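Local coordinates for protein beta-lactamase (Klebsiella pneumoniae, PDB 6HUH) that probably hydrolyses beta-lactam antibiotics to substituted beta-amino acids, as a class D (OXA-type) serine beta-lactamase that confers antibiotic resistance, at residues A[59-64]-A[121-125]; A[70-76]-A[90-95]; A[94-98]-A[182-186]; A[106-111]-A[142-146]. Residue numbers count along the deposited sequence, not the author numbering.

Contact 1. Residues A[59-64]-A[121-125]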
# COMPACT_ATOMS: atom_id res chain seq x y z
N LEU A 59 8.36 -14.64 -5.48
CA LEU A 59 9.76 -15.01 -5.67
C LEU A 59 10.06 -15.33 -7.14
O LEU A 59 11.10 -14.88 -7.65
CB LEU A 59 10.13 -16.21 -4.80
CG LEU A 59 10.12 -15.98 -3.30
CD1 LEU A 59 9.88 -17.29 -2.59
CD2 LEU A 59 11.43 -15.34 -2.83
N MET A 60 9.17 -16.11 -7.80
CA MET A 60 9.26 -16.48 -9.22
C MET A 60 9.29 -15.19 -10.02
O MET A 60 10.24 -14.96 -10.78
CB MET A 60 8.06 -17.34 -9.67
CG MET A 60 8.00 -18.71 -9.05
SD MET A 60 6.60 -19.67 -9.69
CE MET A 60 6.28 -20.75 -8.28
N GLY A 61 8.29 -14.35 -9.78
CA GLY A 61 8.12 -13.04 -10.41
C GLY A 61 9.27 -12.07 -10.25
O GLY A 61 9.61 -11.37 -11.19
N TYR A 62 9.91 -12.04 -9.08
CA TYR A 62 11.07 -11.17 -8.92
C TYR A 62 12.34 -11.78 -9.45
O TYR A 62 13.18 -11.06 -9.96
CB TYR A 62 11.25 -10.71 -7.47
CG TYR A 62 10.25 -9.66 -7.07
CD1 TYR A 62 10.33 -8.36 -7.57
CD2 TYR A 62 9.23 -9.95 -6.17
CE1 TYR A 62 9.40 -7.39 -7.20
CE2 TYR A 62 8.29 -9.00 -5.80
CZ TYR A 62 8.37 -7.72 -6.32
OH TYR A 62 7.44 -6.81 -5.91
N ASP A 63 12.49 -13.10 -9.34
CA ASP A 63 13.69 -13.79 -9.82
C ASP A 63 13.80 -13.76 -11.35
O ASP A 63 14.89 -13.57 -11.88
CB ASP A 63 13.71 -15.25 -9.31
CG ASP A 63 15.03 -15.96 -9.57
OD1 ASP A 63 16.07 -15.51 -8.99
OD2 ASP A 63 15.02 -16.97 -10.32
N SER A 64 12.66 -13.97 -12.04
CA SER A 64 12.60 -14.01 -13.49
C SER A 64 12.60 -12.62 -14.12
O SER A 64 13.06 -12.47 -15.24
CB SER A 64 11.40 -14.82 -13.95
OG SER A 64 10.18 -14.33 -13.41
N TYR A 121 10.35 -24.05 -10.81
CA TYR A 121 10.31 -23.27 -9.59
C TYR A 121 9.60 -24.07 -8.49
O TYR A 121 10.21 -24.27 -7.44
CB TYR A 121 9.61 -21.93 -9.82
CG TYR A 121 10.47 -20.82 -10.40
CD1 TYR A 121 11.38 -20.13 -9.60
CD2 TYR A 121 10.26 -20.36 -11.69
CE1 TYR A 121 12.14 -19.08 -10.11
CE2 TYR A 121 11.01 -19.30 -12.21
CZ TYR A 121 11.95 -18.66 -11.41
OH TYR A 121 12.69 -17.60 -11.89
N VAL A 122 8.37 -24.60 -8.74
CA VAL A 122 7.60 -25.40 -7.75
C VAL A 122 8.41 -26.62 -7.28
O VAL A 122 8.41 -26.90 -6.08
CB VAL A 122 6.16 -25.77 -8.23
CG1 VAL A 122 5.45 -26.70 -7.25
CG2 VAL A 122 5.34 -24.51 -8.41
N ASP A 123 9.17 -27.26 -8.20
CA ASP A 123 10.05 -28.39 -7.86
C ASP A 123 11.24 -27.91 -7.00
O ASP A 123 11.44 -28.47 -5.92
CB ASP A 123 10.60 -29.07 -9.13
CG ASP A 123 9.60 -29.85 -9.97
OD1 ASP A 123 8.38 -29.75 -9.70
OD2 ASP A 123 10.04 -30.55 -10.92
N ARG A 124 12.00 -26.87 -7.46
CA ARG A 124 13.18 -26.35 -6.73
C ARG A 124 12.84 -25.79 -5.37
O ARG A 124 13.68 -25.86 -4.47
CB ARG A 124 14.00 -25.35 -7.55
CG ARG A 124 15.33 -25.95 -8.01
CD ARG A 124 16.39 -24.93 -8.36
NE ARG A 124 17.70 -25.56 -8.56
CZ ARG A 124 18.85 -24.91 -8.71
NH1 ARG A 124 18.87 -23.58 -8.68
NH2 ARG A 124 19.98 -25.58 -8.88
N PHE A 125 11.60 -25.28 -5.22
CA PHE A 125 11.02 -24.75 -3.98
C PHE A 125 10.45 -25.88 -3.11
O PHE A 125 10.14 -25.63 -1.94
CB PHE A 125 9.89 -23.74 -4.30
CG PHE A 125 10.32 -22.37 -4.77
CD1 PHE A 125 11.66 -21.99 -4.74
CD2 PHE A 125 9.38 -21.45 -5.22
CE1 PHE A 125 12.05 -20.72 -5.17
CE2 PHE A 125 9.78 -20.18 -5.64
CZ PHE A 125 11.11 -19.82 -5.62
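M60 lays its side chain over one face of the Y121 ring. M60 CG sits 3.8 Å from the ring centroid and 25° off the normal, which makes a CH-pi contact. The sulfur M60 SD is 4.8 Å from the same centroid at an oblique 40°, so the pair is also a Met-aromatic contact. The methionine is extended, with chi2 and chi3 both t. This carries its methyl group past the tyrosine to V122, where M60 CE meets V122 CG2 at 3.9 Å. F125, four residues after Y121, closes in as well. F125 CE2 is 4.1 Å from M60 CG, and F125 CZ is 3.8 Å from L59 CB. The apolar part of the contact is thus built by L59 and M60 against Y121, V122 and F125.

Y121 is polar at its tip. Its hydroxyl donates a hydrogen bond from Y121 OH to D63 OD2, 2.9 Å long, near the plane of the ring. Y121 therefore takes part in both the apolar packing and the hydrogen bond. S64 turns back on its own helix, with S64 OG donating to M60 O at 2.7 Å.

This is helix-to-helix packing in the helical region of the fold, away from the annotated sites. It joins helix 56-64 to the end of helix 115-124. Helix 103-113 adds L113, which touches M60, S64 and Y121. Helix 174-184 packs against L59 through T180.

Contact 2. Residues A[70-76]-A[90-95]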
# COMPACT_ATOMS: atom_id res chain seq x y z
N GLU A 70 7.74 -3.07 -5.94
CA GLU A 70 6.45 -3.04 -5.25
C GLU A 70 5.39 -2.28 -6.05
O GLU A 70 4.19 -2.52 -5.89
CB GLU A 70 6.64 -2.41 -3.86
CG GLU A 70 7.63 -3.13 -2.96
CD GLU A 70 9.12 -2.92 -3.20
OE1 GLU A 70 9.49 -2.11 -4.08
OE2 GLU A 70 9.92 -3.59 -2.51
N GLN A 71 5.83 -1.36 -6.89
CA GLN A 71 4.97 -0.51 -7.68
C GLN A 71 4.82 -1.04 -9.11
O GLN A 71 3.81 -0.77 -9.76
CB GLN A 71 5.52 0.96 -7.73
CG GLN A 71 5.94 1.65 -6.40
CD GLN A 71 4.81 1.90 -5.39
OE1 GLN A 71 4.34 0.99 -4.68
NE2 GLN A 71 4.37 3.14 -5.25
N LEU A 72 5.86 -1.75 -9.61
CA LEU A 72 5.88 -2.20 -10.99
C LEU A 72 5.97 -3.70 -11.18
O LEU A 72 6.65 -4.38 -10.40
CB LEU A 72 6.99 -1.49 -11.74
CG LEU A 72 6.71 -0.02 -12.02
CD1 LEU A 72 7.90 0.82 -11.66
CD2 LEU A 72 6.27 0.19 -13.46
N PRO A 73 5.30 -4.25 -12.23
CA PRO A 73 4.43 -3.57 -13.21
C PRO A 73 3.00 -3.29 -12.72
O PRO A 73 2.45 -4.03 -11.91
CB PRO A 73 4.44 -4.54 -14.38
CG PRO A 73 4.52 -5.91 -13.71
CD PRO A 73 5.34 -5.71 -12.46
N ALA A 74 2.40 -2.20 -13.20
CA ALA A 74 1.03 -1.84 -12.87
C ALA A 74 0.17 -2.37 -14.04
O ALA A 74 -0.00 -1.69 -15.06
CB ALA A 74 0.89 -0.33 -12.73
N LEU A 75 -0.27 -3.62 -13.93
CA LEU A 75 -1.04 -4.25 -15.01
C LEU A 75 -2.54 -3.90 -14.97
O LEU A 75 -3.15 -3.96 -13.91
CB LEU A 75 -0.82 -5.77 -15.05
CG LEU A 75 0.64 -6.31 -15.11
CD1 LEU A 75 0.64 -7.83 -15.11
CD2 LEU A 75 1.41 -5.79 -16.33
N PRO A 76 -3.16 -3.52 -16.12
CA PRO A 76 -4.60 -3.20 -16.09
C PRO A 76 -5.53 -4.42 -16.11
O PRO A 76 -5.18 -5.46 -16.67
CB PRO A 76 -4.78 -2.38 -17.36
CG PRO A 76 -3.79 -2.94 -18.31
CD PRO A 76 -2.60 -3.34 -17.48
N GLN A 90 -9.57 -2.95 -10.84
CA GLN A 90 -8.70 -1.87 -11.34
C GLN A 90 -7.27 -2.32 -11.63
O GLN A 90 -6.99 -3.52 -11.61
CB GLN A 90 -8.71 -0.63 -10.42
CG GLN A 90 -9.29 0.64 -11.11
CD GLN A 90 -8.43 1.30 -12.19
OE1 GLN A 90 -8.48 0.94 -13.37
NE2 GLN A 90 -7.71 2.35 -11.82
N THR A 91 -6.39 -1.36 -11.97
CA THR A 91 -4.96 -1.57 -12.26
C THR A 91 -4.28 -2.05 -10.97
O THR A 91 -4.35 -1.37 -9.94
CB THR A 91 -4.35 -0.27 -12.84
OG1 THR A 91 -4.95 0.02 -14.10
CG2 THR A 91 -2.84 -0.35 -13.02
N THR A 92 -3.66 -3.24 -11.00
CA THR A 92 -3.00 -3.73 -9.80
C THR A 92 -1.48 -3.74 -9.97
O THR A 92 -0.96 -3.88 -11.07
CB THR A 92 -3.59 -5.07 -9.32
OG1 THR A 92 -3.40 -6.03 -10.33
CG2 THR A 92 -5.08 -4.99 -8.98
N THR A 93 -0.78 -3.48 -8.87
CA THR A 93 0.67 -3.45 -8.73
C THR A 93 1.04 -4.66 -7.84
O THR A 93 0.12 -5.23 -7.25
CB THR A 93 1.12 -2.10 -8.10
OG1 THR A 93 0.75 -2.04 -6.73
CG2 THR A 93 0.56 -0.91 -8.81
N PRO A 94 2.33 -5.07 -7.68
CA PRO A 94 2.62 -6.23 -6.81
C PRO A 94 2.23 -6.05 -5.34
O PRO A 94 1.99 -7.03 -4.65
CB PRO A 94 4.13 -6.43 -7.00
CG PRO A 94 4.45 -5.78 -8.29
CD PRO A 94 3.57 -4.58 -8.32
N SER A 95 2.13 -4.79 -4.88
CA SER A 95 1.75 -4.40 -3.51
C SER A 95 0.24 -4.59 -3.29
O SER A 95 -0.19 -5.08 -2.24
CB SER A 95 2.15 -2.94 -3.26
OG SER A 95 1.90 -2.54 -1.92
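Three backbone hydrogen bonds hold the two segments together. T92 N donates to L75 O at 3.0 Å. L75 N returns a weak bond to T92 O, also 3.0 Å. Together they make L75 and T92 a hydrogen-bonded antiparallel pair, a single bridge with CA atoms 5.6 Å apart. The third bond runs from S95 N to E70 O at 3.2 Å. S95 lies in the first turn of a helix with T93 at the N-cap position, so E70 supplies an acceptor for an amide of that turn. The E70 carboxylate is engaged separately, by N182 and H179.

Two CA-H...O contacts flank the bridge, A74 CA to T92 O and T91 CA to L75 O, both 3.4 Å. Further out, P94 lies against the 70-73 backbone, with P94 CD 3.2 Å from E70 O and P94 CG 3.4 Å from L72 O. A74 CB touches T91 CG2 at 3.7 Å. P73, which follows a cis peptide bond, brings its CD to 4.3 Å from P94 CG. Q71 and L72 also pack on R185 and P187 of the second subunit.

The arrangement is an isolated antiparallel beta bridge running into a helix N-terminus. It closes an irregular surface loop ahead of helix 94-99.

Contact 3. Residues A[94-98]-A[182-186]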
# COMPACT_ATOMS: atom_id res chain seq x y z
N PRO A 94 2.33 -5.07 -7.68
CA PRO A 94 2.62 -6.23 -6.81
C PRO A 94 2.23 -6.05 -5.34
O PRO A 94 1.99 -7.03 -4.65
CB PRO A 94 4.13 -6.43 -7.00
CG PRO A 94 4.45 -5.78 -8.29
CD PRO A 94 3.57 -4.58 -8.32
N SER A 95 2.13 -4.79 -4.88
CA SER A 95 1.75 -4.40 -3.51
C SER A 95 0.24 -4.59 -3.29
O SER A 95 -0.19 -5.08 -2.24
CB SER A 95 2.15 -2.94 -3.26
OG SER A 95 1.90 -2.54 -1.92
N ARG A 96 -0.55 -4.20 -4.30
CA ARG A 96 -2.00 -4.29 -4.36
C ARG A 96 -2.43 -5.76 -4.63
O ARG A 96 -3.51 -6.16 -4.22
CB ARG A 96 -2.53 -3.34 -5.46
CG ARG A 96 -4.03 -3.25 -5.53
CD ARG A 96 -4.49 -2.18 -6.50
NE ARG A 96 -5.92 -2.29 -6.77
CZ ARG A 96 -6.87 -1.64 -6.09
NH1 ARG A 96 -6.54 -0.85 -5.08
NH2 ARG A 96 -8.14 -1.79 -6.42
N TRP A 97 -1.56 -6.53 -5.32
CA TRP A 97 -1.72 -7.96 -5.67
C TRP A 97 -1.81 -8.78 -4.41
O TRP A 97 -2.76 -9.53 -4.22
CB TRP A 97 -0.49 -8.40 -6.46
CG TRP A 97 -0.37 -9.85 -6.79
CD1 TRP A 97 -1.35 -10.65 -7.31
CD2 TRP A 97 0.84 -10.60 -6.85
NE1 TRP A 97 -0.83 -11.89 -7.60
CE2 TRP A 97 0.52 -11.89 -7.33
CE3 TRP A 97 2.17 -10.34 -6.48
CZ2 TRP A 97 1.47 -12.90 -7.47
CZ3 TRP A 97 3.12 -11.34 -6.61
CH2 TRP A 97 2.77 -12.60 -7.11
N MET A 98 -0.82 -8.60 -3.52
CA MET A 98 -0.71 -9.27 -2.24
C MET A 98 -1.87 -8.91 -1.32
O MET A 98 -2.50 -9.81 -0.74
CB MET A 98 0.64 -8.95 -1.57
CG MET A 98 1.81 -9.61 -2.25
SD MET A 98 1.62 -11.41 -2.37
CE MET A 98 3.29 -11.88 -2.52
N ASN A 182 8.73 -6.81 1.37
CA ASN A 182 8.09 -5.51 1.31
C ASN A 182 6.62 -5.61 0.95
O ASN A 182 5.78 -5.21 1.76
CB ASN A 182 8.86 -4.55 0.38
CG ASN A 182 10.23 -4.11 0.88
OD1 ASN A 182 10.57 -4.21 2.07
ND2 ASN A 182 11.05 -3.57 -0.01
N ILE A 183 6.29 -6.23 -0.20
CA ILE A 183 4.90 -6.40 -0.63
C ILE A 183 4.06 -7.28 0.35
O ILE A 183 2.84 -7.13 0.38
CB ILE A 183 4.77 -6.87 -2.11
CG1 ILE A 183 5.50 -8.19 -2.40
CG2 ILE A 183 5.23 -5.78 -3.03
CD1 ILE A 183 5.19 -8.81 -3.77
N LEU A 184 4.73 -8.14 1.18
CA LEU A 184 4.13 -9.07 2.19
C LEU A 184 4.11 -8.56 3.65
O LEU A 184 3.61 -9.27 4.53
CB LEU A 184 4.84 -10.45 2.17
CG LEU A 184 4.54 -11.46 1.08
CD1 LEU A 184 5.42 -12.66 1.24
CD2 LEU A 184 3.09 -11.88 1.11
N ARG A 185 4.72 -7.38 3.92
CA ARG A 185 4.84 -6.75 5.24
C ARG A 185 3.49 -6.44 5.88
O ARG A 185 2.56 -5.98 5.22
CB ARG A 185 5.71 -5.49 5.15
CG ARG A 185 6.10 -4.89 6.49
CD ARG A 185 7.57 -5.11 6.82
NE ARG A 185 8.08 -4.03 7.67
CZ ARG A 185 7.87 -3.93 8.98
NH1 ARG A 185 7.14 -4.85 9.61
NH2 ARG A 185 8.36 -2.91 9.66
N GLN A 186 3.41 -6.70 7.19
CA GLN A 186 2.26 -6.56 8.08
C GLN A 186 2.58 -5.59 9.26
O GLN A 186 3.76 -5.25 9.46
CB GLN A 186 1.93 -7.97 8.65
CG GLN A 186 1.46 -9.01 7.64
CD GLN A 186 0.03 -8.77 7.20
OE1 GLN A 186 -0.82 -8.35 7.98
NE2 GLN A 186 -0.24 -9.02 5.91
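Residues 94-98 form most of a short helix, while 182-186 span the end of one helix and the start of a weakly bonded strand, 185-189, outermost in the sheet of this chain. The backbones come close at S95 and I183, whose CA atoms are 4.7 Å apart. No hydrogen bond crosses between them, so the contact rests on packing.

I183 is the central side chain. It fits as a knob into a hole formed by P94, S95, W97 and M98. I183 CD1 approaches M98 CG at 3.8 Å, P94 CB at 4.1 Å and W97 CE3 at 4.3 Å. I183 CG2 is 3.7 Å from S95 N. M98 CE is 3.6 Å from L184 CD2. W97 NE1 is hydrogen-bonded to S106 OG.

This is a single knob-in-hole contact beside the predicted active site. The W97 side chain is about 8 Å from that of S51, the predicted acyl-ester serine. M98 O is hydrogen-bonded to K197 NZ, the lysine of the Lys-Thr-Gly motif of serine beta-lactamases.

Contact 4. Residues A[106-111]-A[142-146]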
# COMPACT_ATOMS: atom_id res chain seq x y z
N SER A 106 -1.89 -13.01 -10.84
CA SER A 106 -1.05 -14.20 -10.66
C SER A 106 -1.02 -14.99 -11.95
O SER A 106 0.04 -15.54 -12.29
CB SER A 106 -1.60 -15.06 -9.53
OG SER A 106 -1.44 -14.44 -8.27
N GLN A 107 -2.17 -15.05 -12.68
CA GLN A 107 -2.33 -15.73 -13.98
C GLN A 107 -1.50 -15.01 -15.04
O GLN A 107 -0.90 -15.68 -15.87
CB GLN A 107 -3.79 -15.80 -14.42
CG GLN A 107 -4.75 -16.33 -13.35
CD GLN A 107 -6.13 -16.63 -13.88
OE1 GLN A 107 -6.73 -15.84 -14.62
NE2 GLN A 107 -6.67 -17.76 -13.47
N ARG A 108 -1.43 -13.67 -14.98
CA ARG A 108 -0.62 -12.84 -15.89
C ARG A 108 0.85 -13.22 -15.76
O ARG A 108 1.54 -13.33 -16.77
CB ARG A 108 -0.76 -11.35 -15.57
CG ARG A 108 -2.13 -10.78 -15.84
CD ARG A 108 -2.35 -10.40 -17.28
NE ARG A 108 -3.24 -9.25 -17.33
CZ ARG A 108 -4.56 -9.31 -17.36
NH1 ARG A 108 -5.18 -10.49 -17.39
NH2 ARG A 108 -5.28 -8.20 -17.38
N LEU A 109 1.30 -13.42 -14.50
CA LEU A 109 2.66 -13.85 -14.18
C LEU A 109 2.92 -15.26 -14.69
O LEU A 109 3.93 -15.45 -15.37
CB LEU A 109 2.95 -13.72 -12.67
CG LEU A 109 4.10 -14.55 -12.05
CD1 LEU A 109 5.44 -14.25 -12.69
CD2 LEU A 109 4.22 -14.26 -10.60
N THR A 110 2.04 -16.24 -14.36
CA THR A 110 2.24 -17.64 -14.76
C THR A 110 2.23 -17.83 -16.28
O THR A 110 3.10 -18.54 -16.79
CB THR A 110 1.28 -18.61 -14.05
OG1 THR A 110 -0.07 -18.32 -14.40
CG2 THR A 110 1.48 -18.63 -12.53
N GLU A 111 1.30 -17.16 -17.01
CA GLU A 111 1.20 -17.21 -18.49
C GLU A 111 2.51 -16.73 -19.15
O GLU A 111 2.90 -17.25 -20.19
CB GLU A 111 0.03 -16.37 -19.01
CG GLU A 111 -1.32 -17.07 -18.96
CD GLU A 111 -2.51 -16.21 -19.33
OE1 GLU A 111 -3.58 -16.38 -18.69
OE2 GLU A 111 -2.39 -15.39 -20.27
N LEU A 142 -1.73 -24.17 -15.37
CA LEU A 142 -0.91 -22.96 -15.35
C LEU A 142 -1.53 -21.79 -14.58
O LEU A 142 -0.81 -21.06 -13.90
CB LEU A 142 -0.54 -22.54 -16.78
CG LEU A 142 0.43 -21.37 -16.96
CD1 LEU A 142 1.79 -21.66 -16.31
CD2 LEU A 142 0.60 -21.03 -18.42
N THR A 143 -2.85 -21.60 -14.71
CA THR A 143 -3.51 -20.46 -14.08
C THR A 143 -4.47 -20.85 -12.96
O THR A 143 -4.99 -19.95 -12.28
CB THR A 143 -4.21 -19.63 -15.16
OG1 THR A 143 -5.27 -20.39 -15.75
CG2 THR A 143 -3.26 -19.13 -16.25
N GLN A 144 -4.70 -22.16 -12.74
CA GLN A 144 -5.67 -22.66 -11.77
C GLN A 144 -5.17 -23.71 -10.78
O GLN A 144 -6.02 -24.25 -10.07
CB GLN A 144 -6.89 -23.22 -12.53
CG GLN A 144 -8.23 -22.62 -12.13
CD GLN A 144 -8.46 -21.25 -12.72
OE1 GLN A 144 -8.67 -20.26 -12.00
NE2 GLN A 144 -8.45 -21.19 -14.06
N ALA A 145 -3.86 -24.01 -10.72
CA ALA A 145 -3.32 -25.07 -9.85
C ALA A 145 -3.51 -24.84 -8.35
O ALA A 145 -3.85 -25.78 -7.63
CB ALA A 145 -1.85 -25.32 -10.15
N TRP A 146 -3.28 -23.60 -7.89
CA TRP A 146 -3.41 -23.20 -6.49
C TRP A 146 -4.85 -22.86 -6.10
O TRP A 146 -5.21 -22.95 -4.92
CB TRP A 146 -2.46 -22.04 -6.18
CG TRP A 146 -2.70 -20.77 -6.97
CD1 TRP A 146 -3.23 -19.61 -6.49
CD2 TRP A 146 -2.34 -20.52 -8.34
NE1 TRP A 146 -3.26 -18.66 -7.48
CE2 TRP A 146 -2.72 -19.19 -8.63
CE3 TRP A 146 -1.74 -21.29 -9.36
CZ2 TRP A 146 -2.56 -18.63 -9.90
CZ3 TRP A 146 -1.57 -20.72 -10.61
CH2 TRP A 146 -1.97 -19.41 -10.87
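Q107 makes the clearest hydrogen bond between these segments. Its amide group donates from Q107 NE2 to T143 O, 3.0 Å long with an angle of 159° at the hydrogen. This satisfies a carbonyl at the end of a weakly bonded helical turn. T110 OG1 lies 2.9 Å from L142 O and 3.1 Å from Q107 O. Q107 O already accepts E111 N at 2.9 Å. The T110 amide is satisfied inside its helix, where T110 N donates to S106 O at 3.0 Å.

S106 and W146 also hydrogen-bond outside the two segments. S106 OG is hydrogen-bonded to W97 NE1 and to OQ2 of the carboxylated lysine (KCX) at position 54. W146 NE1 is hydrogen-bonded to the same oxygen. R108 NH2 is held by a salt bridge to D81 and a hydrogen bond to P76 O. Between the segments, S106 CB is 3.7 Å from W146 CZ2. T110 CG2 adds a contact to W146 CH2 at 3.9 Å. L142 packs on T110 and E111, with L142 CD1 3.8 Å from T110 CB and L142 CD2 3.9 Å from E111 CA.

S106 and W146, which touch across this contact, thus share OQ2 of the modified lysine. A tryptophan hydrogen-bonded to a carboxylated lysine is a hallmark of the class D active site, where this lysine is generally taken to be the general base. The W146 side chain is about 6 Å from that of S51, the predicted acyl-ester serine.

From the N terminus, helix 56-64 opens contact 1, which closes a long loop at the end of helix 115-124. Contact 2 is nested inside that loop and closes the irregular chain ahead of helix 94-99. Contact 3 begins on P94 and S95, where contact 2 ends, and closes a still longer loop at 182-186. Contact 4 nests inside it. Contacts 1 and 3 cross, as do contacts 1 and 4, while contacts 2 and 4 are in series. Y62 of helix 56-64 packs on both P94 and I183. The P76-R108 and W97-S106 hydrogen bonds join helix 103-113 to contacts 2 and 3. The four contacts tie the helical region together, and contact 3 reaches strand 185-189, outermost in this chain's sheet.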